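Local coordinates for protein Glucanase/chitosanase (Paenibacillus fukuinensis, PDB 4ZY9) that binds chitosan through this CBM32 beta-sandwich module, one domain of a larger enzyme that probably hydrolyses chitosan and beta-glucan, at residues 67-72 with 126-130; 83-89 with 113-117. The protein carries 1 engineered substitution. All blocks are in the same frame, centred on the assembly; numbering follows the deposited sequence.

Contact 1. Residues 67-72 with 126-130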
# COMPACT_ATOMS: atom_id res chain seq x y z
N TRP A 67 8.39 -4.18 2.84
CA TRP A 67 8.47 -3.38 4.04
C TRP A 67 9.80 -2.94 4.46
O TRP A 67 10.77 -3.75 4.37
CB TRP A 67 7.84 -4.16 5.19
CG TRP A 67 6.36 -4.45 5.10
CD1 TRP A 67 5.78 -5.58 4.78
CD2 TRP A 67 5.30 -3.55 5.46
NE1 TRP A 67 4.43 -5.48 4.84
CE2 TRP A 67 4.12 -4.20 5.22
CE3 TRP A 67 5.21 -2.18 5.85
CZ2 TRP A 67 2.87 -3.61 5.51
CZ3 TRP A 67 4.01 -1.65 6.14
CH2 TRP A 67 2.86 -2.32 5.92
N GLU A 68 9.93 -1.73 4.98
CA GLU A 68 11.07 -1.39 5.76
C GLU A 68 10.89 -2.00 7.20
O GLU A 68 9.90 -2.61 7.48
CB GLU A 68 11.23 0.14 5.70
CG GLU A 68 12.52 0.77 6.34
CD GLU A 68 12.33 1.26 7.74
OE1 GLU A 68 11.23 1.36 8.29
OE2 GLU A 68 13.41 1.54 8.36
N ALA A 69 11.89 -1.76 8.05
CA ALA A 69 11.82 -2.33 9.40
C ALA A 69 10.49 -2.00 10.04
O ALA A 69 10.00 -2.73 10.89
CB ALA A 69 12.97 -1.81 10.24
N ALA A 70 9.96 -0.81 9.80
CA ALA A 70 8.73 -0.35 10.45
C ALA A 70 7.52 -0.94 9.74
O ALA A 70 6.81 -0.22 8.90
CB ALA A 70 8.75 1.16 10.50
N TYR A 71 7.29 -2.23 9.93
CA TYR A 71 6.22 -2.91 9.25
C TYR A 71 4.87 -2.92 10.02
O TYR A 71 4.85 -2.64 11.23
CB TYR A 71 6.65 -4.36 8.92
CG TYR A 71 6.81 -5.27 10.16
CD1 TYR A 71 8.02 -5.32 10.81
CD2 TYR A 71 5.78 -5.99 10.67
CE1 TYR A 71 8.18 -6.10 11.95
CE2 TYR A 71 5.95 -6.76 11.81
CZ TYR A 71 7.15 -6.82 12.40
OH TYR A 71 7.31 -7.66 13.52
N ALA A 72 3.78 -3.29 9.32
CA ALA A 72 2.49 -3.43 9.99
C ALA A 72 2.28 -4.88 10.33
O ALA A 72 2.47 -5.75 9.46
CB ALA A 72 1.38 -3.05 9.07
N TYR A 126 7.61 2.65 15.88
CA TYR A 126 7.88 3.81 15.01
C TYR A 126 6.62 4.07 14.20
O TYR A 126 5.56 4.26 14.80
CB TYR A 126 9.16 3.63 14.18
CG TYR A 126 10.34 3.32 15.08
CD1 TYR A 126 10.69 4.19 16.05
CD2 TYR A 126 10.93 2.07 15.12
CE1 TYR A 126 11.73 3.89 16.97
CE2 TYR A 126 11.96 1.72 16.03
CZ TYR A 126 12.35 2.63 16.95
OH TYR A 126 13.34 2.42 17.87
N GLY A 127 6.72 4.16 12.85
CA GLY A 127 5.55 4.37 12.01
C GLY A 127 5.29 3.08 11.14
O GLY A 127 5.53 1.96 11.59
N TYR A 128 4.88 3.37 9.92
CA TYR A 128 4.63 2.41 8.88
C TYR A 128 5.49 2.81 7.69
O TYR A 128 5.43 4.01 7.33
CB TYR A 128 3.17 2.32 8.47
CG TYR A 128 2.19 1.94 9.51
CD1 TYR A 128 1.78 2.82 10.53
CD2 TYR A 128 1.59 0.68 9.46
CE1 TYR A 128 0.83 2.43 11.47
CE2 TYR A 128 0.68 0.37 10.40
CZ TYR A 128 0.29 1.21 11.40
OH TYR A 128 -0.67 0.76 12.35
N SER A 129 6.25 1.89 7.09
CA SER A 129 7.10 2.31 5.97
C SER A 129 7.33 1.20 4.96
O SER A 129 7.55 0.04 5.31
CB SER A 129 8.45 2.75 6.53
OG SER A 129 9.30 3.20 5.54
N LEU A 130 7.17 1.57 3.68
CA LEU A 130 7.23 0.70 2.53
C LEU A 130 8.26 1.19 1.54
O LEU A 130 8.11 2.32 1.04
CB LEU A 130 5.90 0.59 1.83
CG LEU A 130 4.83 -0.21 2.54
CD1 LEU A 130 3.45 0.12 2.07
CD2 LEU A 130 5.10 -1.72 2.46
O HOH W 1 6.17 -0.49 12.59

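Contact 2. Residues 83-89 with 113-117. Engineered in segment 113-117: Met117 (natural residue Val).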
# COMPACT_ATOMS: atom_id res chain seq x y z
N SER A 83 -14.72 6.44 -9.04
CA SER A 83 -13.99 7.27 -9.99
C SER A 83 -13.27 8.48 -9.36
O SER A 83 -12.13 8.81 -9.75
CB SER A 83 -14.83 7.79 -11.12
OG SER A 83 -16.06 8.25 -10.61
N GLY A 84 -13.95 9.12 -8.41
CA GLY A 84 -13.37 10.20 -7.68
C GLY A 84 -12.58 9.81 -6.47
O GLY A 84 -12.01 8.72 -6.44
N THR A 85 -12.46 10.64 -5.46
CA THR A 85 -11.72 10.29 -4.25
C THR A 85 -12.32 9.01 -3.67
O THR A 85 -13.51 8.94 -3.47
CB THR A 85 -11.86 11.46 -3.25
OG1 THR A 85 -11.30 12.62 -3.88
CG2 THR A 85 -11.13 11.11 -1.94
N PRO A 86 -11.51 8.00 -3.36
CA PRO A 86 -12.16 6.73 -2.96
C PRO A 86 -12.67 6.74 -1.56
O PRO A 86 -11.94 7.10 -0.63
CB PRO A 86 -10.99 5.70 -3.08
CG PRO A 86 -9.74 6.58 -2.91
CD PRO A 86 -10.07 7.86 -3.58
N THR A 87 -13.93 6.36 -1.42
CA THR A 87 -14.60 6.25 -0.14
C THR A 87 -15.25 4.84 0.07
O THR A 87 -15.50 4.44 1.25
CB THR A 87 -15.71 7.35 0.05
OG1 THR A 87 -16.70 7.09 -0.88
CG2 THR A 87 -15.19 8.76 -0.12
N ASN A 88 -15.50 4.13 -1.02
CA ASN A 88 -16.10 2.80 -0.94
C ASN A 88 -14.96 1.80 -1.22
O ASN A 88 -14.46 1.71 -2.33
CB ASN A 88 -17.19 2.65 -1.97
CG ASN A 88 -18.25 3.67 -1.86
OD1 ASN A 88 -18.51 4.45 -2.83
ND2 ASN A 88 -18.98 3.58 -0.72
N TRP A 89 -14.62 1.08 -0.16
CA TRP A 89 -13.45 0.17 -0.09
C TRP A 89 -13.97 -1.24 0.21
O TRP A 89 -14.87 -1.41 1.06
CB TRP A 89 -12.44 0.52 0.98
CG TRP A 89 -11.73 1.82 0.79
CD1 TRP A 89 -12.00 3.00 1.43
CD2 TRP A 89 -10.63 2.10 -0.07
NE1 TRP A 89 -11.14 3.98 1.03
CE2 TRP A 89 -10.28 3.50 0.10
CE3 TRP A 89 -9.89 1.31 -1.00
CZ2 TRP A 89 -9.25 4.09 -0.55
CZ3 TRP A 89 -8.91 1.95 -1.67
CH2 TRP A 89 -8.60 3.37 -1.51
N LYS A 113 -9.70 1.05 -9.35
CA LYS A 113 -8.92 2.23 -9.69
C LYS A 113 -7.94 2.53 -8.57
O LYS A 113 -6.86 3.12 -8.83
CB LYS A 113 -9.82 3.42 -9.97
CG LYS A 113 -9.06 4.66 -10.39
CD LYS A 113 -9.97 5.80 -10.78
CE LYS A 113 -9.19 7.04 -11.08
NZ LYS A 113 -10.05 8.20 -11.41
N TYR A 114 -8.25 2.21 -7.35
CA TYR A 114 -7.41 2.48 -6.19
C TYR A 114 -7.13 1.26 -5.37
O TYR A 114 -8.06 0.45 -5.17
CB TYR A 114 -8.03 3.56 -5.28
CG TYR A 114 -8.45 4.82 -5.95
CD1 TYR A 114 -7.58 5.86 -6.19
CD2 TYR A 114 -9.75 4.96 -6.44
CE1 TYR A 114 -7.97 7.06 -6.80
CE2 TYR A 114 -10.16 6.17 -7.10
CZ TYR A 114 -9.28 7.15 -7.20
OH TYR A 114 -9.68 8.31 -7.89
N VAL A 115 -5.91 1.12 -4.87
CA VAL A 115 -5.54 -0.05 -4.08
C VAL A 115 -4.84 0.48 -2.82
O VAL A 115 -3.91 1.33 -2.98
CB VAL A 115 -4.61 -1.00 -4.87
CG1 VAL A 115 -4.26 -2.21 -4.00
CG2 VAL A 115 -5.28 -1.40 -6.14
N ARG A 116 -5.28 0.10 -1.65
CA ARG A 116 -4.84 0.63 -0.40
C ARG A 116 -4.26 -0.43 0.52
O ARG A 116 -4.83 -1.52 0.62
CB ARG A 116 -6.02 1.28 0.34
CG ARG A 116 -5.68 2.05 1.61
CD ARG A 116 -6.69 3.09 2.09
NE ARG A 116 -7.89 2.47 2.64
CZ ARG A 116 -8.73 3.08 3.51
NH1 ARG A 116 -8.50 4.34 3.83
NH2 ARG A 116 -9.72 2.43 4.01
N MSE A 117 -3.22 -0.08 1.20
CA MSE A 117 -2.72 -0.81 2.40
C MSE A 117 -3.15 0.00 3.59
O MSE A 117 -2.77 1.21 3.69
CB MSE A 117 -1.23 -0.91 2.36
CG MSE A 117 -0.61 -1.84 3.40
SE MSE A 117 -0.74 -1.17 5.30
CE MSE A 117 0.23 0.50 5.14

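Contact 1. Residues 67-72 with 126-130
Ala70 O is gripped by two groups of 126-130: Ser129 N donates to it over 2.8 Å, and Tyr128 CA, 3.4 Å from Ala70 O, adds a CA-H...O contact. The amide approaches in the carbonyl plane at a C=O...N angle of 157°, close to the carbonyl's own direction. Ala70 is the centre of an inverse gamma turn, whose Tyr71 N to Ala69 O bond is weak. Its methyl group packs on Gly127 O.

The turn is held from inside its own segment as well. Glu68 starts with CG opposite its backbone N (chi1 -173°) and bends at chi2, which returns OE1 to Ala70 N at 2.9 Å, met 56° out of the carboxylate plane. The same carboxylate oxygen lies against Ser129 CB. Glu68 N in turn donates to Ser129 O, 3.0 Å away, from above the carbonyl plane. That acceptor also touches the Trp67 ring at its edge, with CE3 3.3 Å from Ser129 O. Water 1 donates to both Tyr71 O and Gly127 O, bridging the segments farther along.

Trp67 and Leu130 form a non-hydrogen-bonded antiparallel pair from which their side chains diverge. Leu130 CD2 nevertheless reaches over the indole, 3.6 Å from the centroid of the Trp67 six-membered ring, in a CH-pi contact, while Tyr71 CB and Ala72 N lie over the opposite face, toward its rim. Ala72 CB meets the rim of the Tyr128 ring, 3.7 Å from Tyr128 CE2.

Trp67 NE1 is hydrogen-bonded to Asp103 OD2 and Tyr128 OH to Asp46 OD1, while Ser129 OG bonds to Trp39 O and Arg38. The contact thus joins the loop leaving strand 57-67 to the start of strand 129-136, its antiparallel partner, with strand 39-40 packed against Tyr128, Ser129 and Leu130.

Contact 2. Residues 83-89 with 113-117
Arg116 lays its guanidinium flat on the indole of Trp89: the group centres are 3.8 Å apart and the planes only 5° from parallel, a stacked cation-pi pair. A bend at chi3 (72°) swings the guanidinium over the pyrrole side. Arg116 CB lies over the six-membered ring. Pro86 CB covers the opposite face of the indole near its rim, and Trp89 CH2 meets Tyr114 CB at 3.8 Å. Pro86 also serves Tyr114, with CD almost centred over the phenol, 3.8 Å from the Tyr114 ring centroid, while Lys113 CG lies over the other face near its rim.

Farther along, Ser83 O accepts Lys113 NZ in its carbonyl plane, at 2.7 Å. Tyr114 OH lies 3.1 Å from Ser83 O and 2.8 Å from Gly84 O.

Lys113 and Tyr114 both face Ser80 in a classic beta bulge. This lets two consecutive residues direct CB toward the loop, and the fully extended lysine chain then spans to Ser83 O. The loop links strands 75-80 and 90-95 of the same antiparallel sheet in the beta sandwich.

Outside the pair, Gln78 OE1 fixes Arg116 NH2, and Trp49 makes a further cation-pi contact with Arg116. Asp82 OD2 accepts the backbone N atoms of Thr87 and Asn88.

How the contacts relate
Contacts 1 and 2 lie on opposite sides of the chain's centre, their own centres about 22 Å apart, and contact 2 is nested within the chain closed by contact 1. Seven of nine touching residues are buried in contact 1, against three of nine in the partly buried contact 2. The chemistry differs too: backbone amide bonds with a beta bridge in the first, side-chain stacking and side-chain-to-carbonyl bonds in the second. Contact 1 ties strands 57-67 and 129-136 of one sheet; contact 2 docks a loop on strand 114-122 of the other. They touch across the sandwich interior, where Trp67 CH2 packs 3.8 Å from SE of engineered Met117, a selenomethionine.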